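Local atomic coordinates of Glyoxalase/bleomycin resistance protein/dioxygenase (Alicyclobacillus acidocaldarius subsp. acidocaldarius, PDB entry 3RRI), a protein that is of uncertain function but may be a metal-binding dioxygenase of the vicinal oxygen chelate superfamily. Residues A[12-18]-A[51-57]; A[24-28]-A[117-123]; A[30-34]-A[45-49]. All blocks are in the same frame, centred on the assembly; numbering follows the deposited sequence.

Contacts 1 and 3 both reach one four-stranded sheet, and contact 2 joins the helix packed on that sheet to the other half of the chain. Centres of contacts 1 and 2 are about 10 Å apart, of contacts 2 and 3 about 11 Å, and of contacts 1 and 3 about 13 Å. Strand 50-56 of contact 1 runs beside strand 42-47 of contact 3, with Leu52 O 2.8 Å from Leu45 N. Tyr27 in contact 2 touches both: its OH lies 3.3 Å from Ile15 CD1, and its CB 3.5 Å from Leu45 CD1. A bound acetate about 4 Å from the side chain of Gln51 in contact 1 probably came from the crystallisation liquor.

Contact 1: residues A[12-18]-A[51-57]; sequences HLAIPAR and QLVCHLS
The carbonyl oxygen of Ile15 receives the amide of His55, with an N to O distance of 2.8 Å and an angle at the hydrogen of 174°. CA of Cys54 adds a C-H contact to the same oxygen. Five further backbone bonds, from Leu13 N to Gln51 O through Ser57 N to Ala17 O, complete the parallel pairing. Such parallel pairing of a first and a fourth strand is a hallmark of the beta-alpha-beta-beta-beta module of vicinal oxygen chelate proteins. On the helix side, Ile15 has CG1 between its backbone N and carbonyl carbon (chi1 56°), which brings CD1 across Leu52 at about a right angle, 3.9 Å from Leu52 CD1, and beside Cys54 SG. Leu13 and Leu52 run alongside each other, CD2 of the former 3.8 Å from CD1 of the latter. Phe71 of strand 70-74 packs on Leu13, while Tyr27 and Ala23 of helix 20-30 cover Ile15, Cys54 and Ala17. On the other face the His55 ring turns its edge to Ala14, with CD2 3.4 Å from Ala14 CB; Val53 CG1 lies over one face of the ring, offset toward its rim. Gln51 OE1 comes within 3.3 Å of His12 CB, but is bound by Lys126 NZ of the second subunit, as His12 NE2 is by Glu124 O there; a strand of that subunit pairs antiparallel with His12, Leu13 and Ala14.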
loop_
_atom_site.group_PDB
_atom_site.type_symbol
_atom_site.label_atom_id
_atom_site.label_comp_id
_atom_site.label_asym_id
_atom_site.label_seq_id
_atom_site.Cartn_x
_atom_site.Cartn_y
_atom_site.Cartn_z
ATOM N N HIS A 12 -21.096 4.270 -3.077
ATOM C CA HIS A 12 -22.215 3.521 -3.542
ATOM C C HIS A 12 -23.239 4.498 -4.169
ATOM O O HIS A 12 -23.399 5.660 -3.744
ATOM C CB HIS A 12 -22.804 2.660 -2.422
ATOM C CG HIS A 12 -23.610 3.458 -1.479
ATOM N ND1 HIS A 12 -24.956 3.673 -1.658
ATOM C CD2 HIS A 12 -23.247 4.154 -0.377
ATOM C CE1 HIS A 12 -25.391 4.475 -0.705
ATOM N NE2 HIS A 12 -24.377 4.785 0.083
ATOM N N LEU A 13 -23.857 3.995 -5.243
ATOM C CA LEU A 13 -24.862 4.716 -5.980
ATOM C C LEU A 13 -26.089 3.846 -6.217
ATOM O O LEU A 13 -25.961 2.678 -6.533
ATOM C CB LEU A 13 -24.296 5.131 -7.363
ATOM C CG LEU A 13 -25.238 5.972 -8.177
ATOM C CD1 LEU A 13 -25.547 7.345 -7.598
ATOM C CD2 LEU A 13 -24.635 6.116 -9.634
ATOM N N ALA A 14 -27.278 4.459 -6.094
ATOM C CA ALA A 14 -28.508 3.821 -6.475
ATOM C C ALA A 14 -29.079 4.528 -7.731
ATOM O O ALA A 14 -29.119 5.745 -7.797
ATOM C CB ALA A 14 -29.517 3.913 -5.260
ATOM N N ILE A 15 -29.552 3.718 -8.665
ATOM C CA ILE A 15 -30.148 4.207 -9.892
ATOM C C ILE A 15 -31.373 3.328 -10.180
ATOM O O ILE A 15 -31.442 2.160 -9.744
ATOM C CB ILE A 15 -29.169 4.105 -11.092
ATOM C CG1 ILE A 15 -28.659 2.657 -11.283
ATOM C CG2 ILE A 15 -28.046 5.151 -10.963
ATOM C CD1 ILE A 15 -27.829 2.512 -12.623
ATOM N N PRO A 16 -32.319 3.862 -10.973
ATOM C CA PRO A 16 -33.440 3.052 -11.383
ATOM C C PRO A 16 -33.124 2.049 -12.512
ATOM O O PRO A 16 -32.319 2.348 -13.412
ATOM C CB PRO A 16 -34.445 4.088 -11.876
ATOM C CG PRO A 16 -33.648 5.208 -12.314
ATOM C CD PRO A 16 -32.386 5.225 -11.494
ATOM N N ALA A 17 -33.754 0.884 -12.449
ATOM C CA ALA A 17 -33.742 -0.115 -13.517
ATOM C C ALA A 17 -35.177 -0.485 -13.793
ATOM O O ALA A 17 -35.885 -0.895 -12.889
ATOM C CB ALA A 17 -32.974 -1.347 -13.105
ATOM N N ARG A 18 -35.611 -0.380 -15.037
ATOM C CA ARG A 18 -36.981 -0.775 -15.390
ATOM C C ARG A 18 -37.203 -2.291 -15.333
ATOM O O ARG A 18 -38.341 -2.762 -15.214
ATOM C CB ARG A 18 -37.324 -0.224 -16.768
ATOM C CG ARG A 18 -36.581 -0.868 -17.881
ATOM C CD ARG A 18 -36.743 -0.054 -19.135
ATOM N NE ARG A 18 -36.163 -0.783 -20.257
ATOM C CZ ARG A 18 -36.157 -0.333 -21.507
ATOM N NH1 ARG A 18 -36.696 0.843 -21.790
ATOM N NH2 ARG A 18 -35.624 -1.084 -22.476
ATOM N N GLN A 51 -19.808 0.232 -5.350
ATOM C CA GLN A 51 -21.059 -0.489 -5.390
ATOM C C GLN A 51 -22.109 0.277 -6.202
ATOM O O GLN A 51 -22.379 1.449 -5.927
ATOM C CB GLN A 51 -21.612 -0.722 -3.957
ATOM C CG GLN A 51 -22.863 -1.575 -3.990
ATOM C CD GLN A 51 -23.688 -1.520 -2.700
ATOM O OE1 GLN A 51 -23.920 -0.461 -2.124
ATOM N NE2 GLN A 51 -24.173 -2.672 -2.301
ATOM N N LEU A 52 -22.696 -0.391 -7.204
ATOM C CA LEU A 52 -23.848 0.157 -7.920
ATOM C C LEU A 52 -25.056 -0.715 -7.578
ATOM O O LEU A 52 -24.964 -1.930 -7.585
ATOM C CB LEU A 52 -23.583 0.146 -9.443
ATOM C CG LEU A 52 -24.672 0.779 -10.285
ATOM C CD1 LEU A 52 -24.844 2.300 -10.060
ATOM C CD2 LEU A 52 -24.349 0.472 -11.796
ATOM N N VAL A 53 -26.189 -0.091 -7.272
ATOM C CA VAL A 53 -27.405 -0.815 -6.970
ATOM C C VAL A 53 -28.461 -0.315 -7.946
ATOM O O VAL A 53 -28.752 0.890 -8.014
ATOM C CB VAL A 53 -27.904 -0.596 -5.527
ATOM C CG1 VAL A 53 -29.182 -1.359 -5.325
ATOM C CG2 VAL A 53 -26.844 -0.986 -4.426
ATOM N N CYS A 54 -29.009 -1.272 -8.696
ATOM C CA CYS A 54 -30.077 -1.018 -9.634
ATOM C C CYS A 54 -31.384 -1.399 -8.955
ATOM O O CYS A 54 -31.625 -2.585 -8.621
ATOM C CB CYS A 54 -29.886 -1.877 -10.860
ATOM S SG CYS A 54 -28.437 -1.489 -11.894
ATOM N N HIS A 55 -32.196 -0.382 -8.730
ATOM C CA HIS A 55 -33.494 -0.537 -8.072
ATOM C C HIS A 55 -34.644 -0.666 -9.085
ATOM O O HIS A 55 -34.800 0.209 -9.962
ATOM C CB HIS A 55 -33.763 0.669 -7.189
ATOM C CG HIS A 55 -32.887 0.734 -5.996
ATOM N ND1 HIS A 55 -33.164 0.049 -4.832
ATOM C CD2 HIS A 55 -31.721 1.386 -5.796
ATOM C CE1 HIS A 55 -32.192 0.279 -3.967
ATOM N NE2 HIS A 55 -31.313 1.098 -4.522
ATOM N N LEU A 56 -35.449 -1.721 -8.949
ATOM C CA LEU A 56 -36.594 -1.939 -9.834
ATOM C C LEU A 56 -37.555 -0.764 -9.672
ATOM O O LEU A 56 -38.088 -0.512 -8.565
ATOM C CB LEU A 56 -37.278 -3.262 -9.525
ATOM C CG LEU A 56 -38.530 -3.580 -10.366
ATOM C CD1 LEU A 56 -38.124 -3.790 -11.857
ATOM C CD2 LEU A 56 -39.248 -4.787 -9.782
ATOM N N SER A 57 -37.771 -0.022 -10.749
ATOM C CA SER A 57 -38.455 1.264 -10.657
ATOM C C SER A 57 -39.002 1.736 -12.012
ATOM O O SER A 57 -38.406 1.479 -13.080
ATOM C CB SER A 57 -37.509 2.336 -10.109
ATOM O OG SER A 57 -38.118 3.607 -10.054
#

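Contact 2: residues A[24-28]-A[117-123]; sequences YDFYV and DPSNNLL
Over one face of the Phe26 ring sits CB of Asp117, 3.8 Å from the ring centroid and displaced toward the rim, in a CH-pi contact. Leu123 CD2 lies at the edge of the same ring, and Pro118 approaches obliquely, its CD 3.7 Å from Phe26 CG. The neighbouring Tyr27 ring has Phe26 CD2 over its centre, 3.5 Å above the plane, and meets Asp117 OD2 at its edge. The two aromatic side chains thus border the aspartate from adjoining positions, with the Tyr27 ring 84° from the carboxylate plane.

Tyr27 OH donates to Asp117 OD2 at 2.6 Å, reaching the anti side of that oxygen and lying 22° out of the carboxylate plane. Asn121 ND2 uses the syn side of OD2 at 3.1 Å, though the same nitrogen also binds Pro16 O. The second oxygen is gripped as well: Ser119 N (2.9 Å) and Asn121 N (3.0 Å) reach Asp117 OD1 from opposite faces. With chi1 at 88°, the Asp117 carboxylate is folded back over its own turn, where the bond from Ser119 makes an Asx turn and residues 117-120 form a type I beta turn. Four firm donors fix its rotation. This Asp-Pro turn leading into the last strand recurs in the glyoxalase family as Asp-Pro-x-Gly-Asn; here Asn120 stands at the glycine position.

Tyr27 and Leu123 come together from opposite directions, joining helix 20-30 to strand 122-128 of the other sheet. Ile15 of strand 10-17 and Phe71 of strand 70-74 pack against Tyr27, placing its hydroxyl bond between the two halves.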
loop_
_atom_site.group_PDB
_atom_site.type_symbol
_atom_site.label_atom_id
_atom_site.label_comp_id
_atom_site.label_asym_id
_atom_site.label_seq_id
_atom_site.Cartn_x
_atom_site.Cartn_y
_atom_site.Cartn_z
ATOM N N TYR A 24 -28.943 -6.648 -15.340
ATOM C CA TYR A 24 -27.921 -7.690 -15.276
ATOM C C TYR A 24 -27.202 -7.888 -16.615
ATOM O O TYR A 24 -25.977 -7.912 -16.652
ATOM C CB TYR A 24 -28.516 -9.023 -14.785
ATOM C CG TYR A 24 -27.543 -10.173 -14.863
ATOM C CD1 TYR A 24 -26.711 -10.485 -13.804
ATOM C CD2 TYR A 24 -27.430 -10.946 -16.021
ATOM C CE1 TYR A 24 -25.814 -11.525 -13.878
ATOM C CE2 TYR A 24 -26.541 -12.005 -16.104
ATOM C CZ TYR A 24 -25.729 -12.302 -15.029
ATOM O OH TYR A 24 -24.837 -13.352 -15.148
ATOM N N ASP A 25 -27.981 -8.021 -17.690
ATOM C CA ASP A 25 -27.434 -8.223 -19.046
ATOM C C ASP A 25 -26.488 -7.076 -19.407
ATOM O O ASP A 25 -25.409 -7.295 -19.970
ATOM C CB ASP A 25 -28.572 -8.298 -20.083
ATOM C CG ASP A 25 -29.480 -9.536 -19.914
ATOM O OD1 ASP A 25 -29.143 -10.488 -19.160
ATOM O OD2 ASP A 25 -30.559 -9.548 -20.566
ATOM N N PHE A 26 -26.864 -5.852 -19.045
ATOM C CA PHE A 26 -26.076 -4.688 -19.369
ATOM C C PHE A 26 -24.814 -4.635 -18.501
ATOM O O PHE A 26 -23.688 -4.551 -19.000
ATOM C CB PHE A 26 -26.887 -3.414 -19.194
ATOM C CG PHE A 26 -26.136 -2.177 -19.548
ATOM C CD1 PHE A 26 -26.112 -1.726 -20.878
ATOM C CD2 PHE A 26 -25.409 -1.455 -18.581
ATOM C CE1 PHE A 26 -25.396 -0.608 -21.208
ATOM C CE2 PHE A 26 -24.708 -0.336 -18.903
ATOM C CZ PHE A 26 -24.682 0.092 -20.240
ATOM N N TYR A 27 -24.994 -4.625 -17.182
ATOM C CA TYR A 27 -23.887 -4.346 -16.292
ATOM C C TYR A 27 -22.919 -5.511 -16.109
ATOM O O TYR A 27 -21.744 -5.293 -15.961
ATOM C CB TYR A 27 -24.392 -3.894 -14.901
ATOM C CG TYR A 27 -24.886 -2.474 -14.955
ATOM C CD1 TYR A 27 -23.991 -1.419 -14.997
ATOM C CD2 TYR A 27 -26.263 -2.166 -15.029
ATOM C CE1 TYR A 27 -24.414 -0.113 -15.108
ATOM C CE2 TYR A 27 -26.702 -0.842 -15.168
ATOM C CZ TYR A 27 -25.777 0.194 -15.197
ATOM O OH TYR A 27 -26.177 1.490 -15.303
ATOM N N VAL A 28 -23.437 -6.725 -16.053
ATOM C CA VAL A 28 -22.622 -7.900 -15.810
ATOM C C VAL A 28 -22.183 -8.478 -17.157
ATOM O O VAL A 28 -21.000 -8.450 -17.485
ATOM C CB VAL A 28 -23.354 -8.951 -14.976
ATOM C CG1 VAL A 28 -22.517 -10.183 -14.808
ATOM C CG2 VAL A 28 -23.765 -8.375 -13.581
ATOM N N ASP A 117 -27.417 2.995 -20.301
ATOM C CA ASP A 117 -28.021 1.745 -19.890
ATOM C C ASP A 117 -29.497 1.643 -20.379
ATOM O O ASP A 117 -30.029 2.603 -20.944
ATOM C CB ASP A 117 -27.785 1.456 -18.378
ATOM C CG ASP A 117 -28.820 2.034 -17.441
ATOM O OD1 ASP A 117 -29.795 2.636 -17.893
ATOM O OD2 ASP A 117 -28.639 1.824 -16.186
ATOM N N PRO A 118 -30.120 0.469 -20.211
ATOM C CA PRO A 118 -31.450 0.287 -20.829
ATOM C C PRO A 118 -32.551 1.170 -20.234
ATOM O O PRO A 118 -33.616 1.304 -20.835
ATOM C CB PRO A 118 -31.737 -1.200 -20.613
ATOM C CG PRO A 118 -30.404 -1.824 -20.433
ATOM C CD PRO A 118 -29.580 -0.804 -19.723
ATOM N N SER A 119 -32.294 1.751 -19.058
ATOM C CA SER A 119 -33.225 2.655 -18.447
ATOM C C SER A 119 -32.763 4.108 -18.555
ATOM O O SER A 119 -33.199 4.970 -17.802
ATOM C CB SER A 119 -33.446 2.239 -16.989
ATOM O OG SER A 119 -33.814 0.904 -16.900
ATOM N N ASN A 120 -31.882 4.375 -19.536
ATOM C CA ASN A 120 -31.413 5.720 -19.878
ATOM C C ASN A 120 -30.568 6.416 -18.819
ATOM O O ASN A 120 -30.395 7.613 -18.861
ATOM C CB ASN A 120 -32.566 6.644 -20.318
ATOM C CG ASN A 120 -33.211 6.193 -21.618
ATOM O OD1 ASN A 120 -32.575 5.535 -22.465
ATOM N ND2 ASN A 120 -34.487 6.547 -21.782
ATOM N N ASN A 121 -30.002 5.636 -17.896
ATOM C CA ASN A 121 -28.930 6.152 -17.053
ATOM C C ASN A 121 -27.659 6.353 -17.854
ATOM O O ASN A 121 -27.294 5.475 -18.667
ATOM C CB ASN A 121 -28.635 5.194 -15.902
ATOM C CG ASN A 121 -29.795 5.101 -14.938
ATOM O OD1 ASN A 121 -30.109 6.070 -14.260
ATOM N ND2 ASN A 121 -30.443 3.966 -14.923
ATOM N N LEU A 122 -27.007 7.484 -17.642
ATOM C CA LEU A 122 -25.792 7.840 -18.383
ATOM C C LEU A 122 -24.531 7.527 -17.554
ATOM O O LEU A 122 -24.388 8.020 -16.422
ATOM C CB LEU A 122 -25.799 9.299 -18.785
ATOM C CG LEU A 122 -26.857 9.758 -19.814
ATOM C CD1 LEU A 122 -26.719 11.245 -20.049
ATOM C CD2 LEU A 122 -26.798 8.969 -21.157
ATOM N N LEU A 123 -23.642 6.715 -18.134
ATOM C CA LEU A 123 -22.359 6.354 -17.569
ATOM C C LEU A 123 -21.307 7.159 -18.288
ATOM O O LEU A 123 -21.198 7.049 -19.516
ATOM C CB LEU A 123 -22.072 4.887 -17.777
ATOM C CG LEU A 123 -22.900 3.874 -16.968
ATOM C CD1 LEU A 123 -24.314 3.865 -17.456
ATOM C CD2 LEU A 123 -22.259 2.495 -17.033
#

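Contact 3: residues A[30-34]-A[45-49]; sequences KLGCK and LDFFG
Lys34 and Asp46 form an antiparallel hydrogen-bonded pair: Lys34 N reaches Asp46 O at 3.2 Å, and Asp46 N reaches Lys34 O at 2.9 Å. The touching parts otherwise diverge, their end-to-end directions 114° apart. Gly32, at a positive phi of 88°, is the first residue to leave the helical conformation.

Cys33 faces the strand, its SG 3.7 Å from Phe47 CD1 and oblique to the Phe47 and Phe48 rings, a sulfur-aromatic contact with both. Phe48 CD2 lies over the centre of the Phe47 ring, and Leu31 CD2 touches both phenylalanines. On the opposite face the bent Lys34 chain runs alongside Asp46, bringing NZ to OD2 at 3.3 Å in a salt bridge whose hydrogen bond is weak; Asp46 of the third subunit is the stronger partner of that ammonium. Gly49 N bonds to Asp46 OD1 at 2.8 Å, an Asx motif that spans the turn after the strand. A water also donates to OD1.

Strand 34-39 thus starts beside strand 42-47 as the outermost strand, within this chain, of the four-stranded sheet, while Leu31 and Phe47 reach across to Leu123 of strand 122-128.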
loop_
_atom_site.group_PDB
_atom_site.type_symbol
_atom_site.label_atom_id
_atom_site.label_comp_id
_atom_site.label_asym_id
_atom_site.label_seq_id
_atom_site.Cartn_x
_atom_site.Cartn_y
_atom_site.Cartn_z
ATOM N N LYS A 30 -22.441 -7.611 -20.414
ATOM C CA LYS A 30 -21.724 -6.767 -21.379
ATOM C C LYS A 30 -20.653 -5.921 -20.727
ATOM O O LYS A 30 -19.507 -5.953 -21.156
ATOM C CB LYS A 30 -22.671 -5.875 -22.166
ATOM C CG LYS A 30 -23.603 -6.636 -23.108
ATOM C CD LYS A 30 -24.960 -6.000 -23.210
ATOM C CE LYS A 30 -24.891 -4.548 -23.601
ATOM N NZ LYS A 30 -26.254 -4.053 -24.001
ATOM N N LEU A 31 -20.976 -5.154 -19.686
ATOM C CA LEU A 31 -19.976 -4.220 -19.161
ATOM C C LEU A 31 -18.841 -4.895 -18.332
ATOM O O LEU A 31 -17.760 -4.327 -18.122
ATOM C CB LEU A 31 -20.626 -3.075 -18.364
ATOM C CG LEU A 31 -19.790 -1.838 -18.036
ATOM C CD1 LEU A 31 -19.326 -1.071 -19.303
ATOM C CD2 LEU A 31 -20.586 -0.915 -17.129
ATOM N N GLY A 32 -19.101 -6.116 -17.849
ATOM C CA GLY A 32 -18.102 -6.874 -17.138
ATOM C C GLY A 32 -18.041 -6.616 -15.647
ATOM O O GLY A 32 -17.097 -7.019 -15.024
ATOM N N CYS A 33 -19.049 -5.952 -15.093
ATOM C CA CYS A 33 -19.159 -5.808 -13.634
ATOM C C CYS A 33 -19.505 -7.164 -13.034
ATOM O O CYS A 33 -19.919 -8.102 -13.731
ATOM C CB CYS A 33 -20.219 -4.772 -13.281
ATOM S SG CYS A 33 -19.861 -3.160 -13.982
ATOM N N LYS A 34 -19.325 -7.302 -11.723
ATOM C CA LYS A 34 -19.564 -8.555 -11.077
ATOM C C LYS A 34 -20.868 -8.454 -10.311
ATOM O O LYS A 34 -21.177 -7.406 -9.770
ATOM C CB LYS A 34 -18.467 -8.870 -10.105
ATOM C CG LYS A 34 -17.087 -9.034 -10.697
ATOM C CD LYS A 34 -16.024 -9.127 -9.591
ATOM C CE LYS A 34 -14.704 -8.437 -9.996
ATOM N NZ LYS A 34 -13.887 -8.146 -8.767
ATOM N N LEU A 45 -24.063 -4.624 -7.405
ATOM C CA LEU A 45 -22.992 -4.885 -8.354
ATOM C C LEU A 45 -21.694 -4.335 -7.824
ATOM O O LEU A 45 -21.669 -3.275 -7.205
ATOM C CB LEU A 45 -23.304 -4.196 -9.654
ATOM C CG LEU A 45 -24.571 -4.590 -10.376
ATOM C CD1 LEU A 45 -24.887 -3.526 -11.453
ATOM C CD2 LEU A 45 -24.436 -5.947 -10.987
ATOM N N ASP A 46 -20.606 -5.042 -8.101
ATOM C CA ASP A 46 -19.267 -4.539 -7.899
ATOM C C ASP A 46 -18.969 -3.853 -9.244
ATOM O O ASP A 46 -18.722 -4.510 -10.282
ATOM C CB ASP A 46 -18.301 -5.677 -7.551
ATOM C CG ASP A 46 -16.847 -5.304 -7.650
ATOM O OD1 ASP A 46 -16.513 -4.205 -8.148
ATOM O OD2 ASP A 46 -16.000 -6.140 -7.202
ATOM N N PHE A 47 -19.065 -2.529 -9.196
ATOM C CA PHE A 47 -18.941 -1.657 -10.356
ATOM C C PHE A 47 -17.543 -1.023 -10.262
ATOM O O PHE A 47 -17.336 0.011 -9.607
ATOM C CB PHE A 47 -20.071 -0.624 -10.328
ATOM C CG PHE A 47 -19.984 0.405 -11.427
ATOM C CD1 PHE A 47 -20.604 0.172 -12.634
ATOM C CD2 PHE A 47 -19.382 1.624 -11.207
ATOM C CE1 PHE A 47 -20.553 1.144 -13.638
ATOM C CE2 PHE A 47 -19.336 2.611 -12.174
ATOM C CZ PHE A 47 -19.919 2.353 -13.417
ATOM N N PHE A 48 -16.542 -1.667 -10.887
ATOM C CA PHE A 48 -15.155 -1.184 -10.878
ATOM C C PHE A 48 -14.604 -0.982 -9.466
ATOM O O PHE A 48 -13.721 -0.165 -9.228
ATOM C CB PHE A 48 -15.015 0.116 -11.700
ATOM C CG PHE A 48 -15.417 -0.026 -13.135
ATOM C CD1 PHE A 48 -14.457 -0.292 -14.090
ATOM C CD2 PHE A 48 -16.731 0.076 -13.539
ATOM C CE1 PHE A 48 -14.835 -0.440 -15.436
ATOM C CE2 PHE A 48 -17.101 -0.063 -14.895
ATOM C CZ PHE A 48 -16.120 -0.304 -15.825
ATOM N N GLY A 49 -15.133 -1.769 -8.529
ATOM C CA GLY A 49 -14.659 -1.738 -7.145
ATOM C C GLY A 49 -15.515 -0.891 -6.219
ATOM O O GLY A 49 -15.310 -0.934 -5.001
HETATM O O HOH W 1 -14.182 -4.783 -9.528
#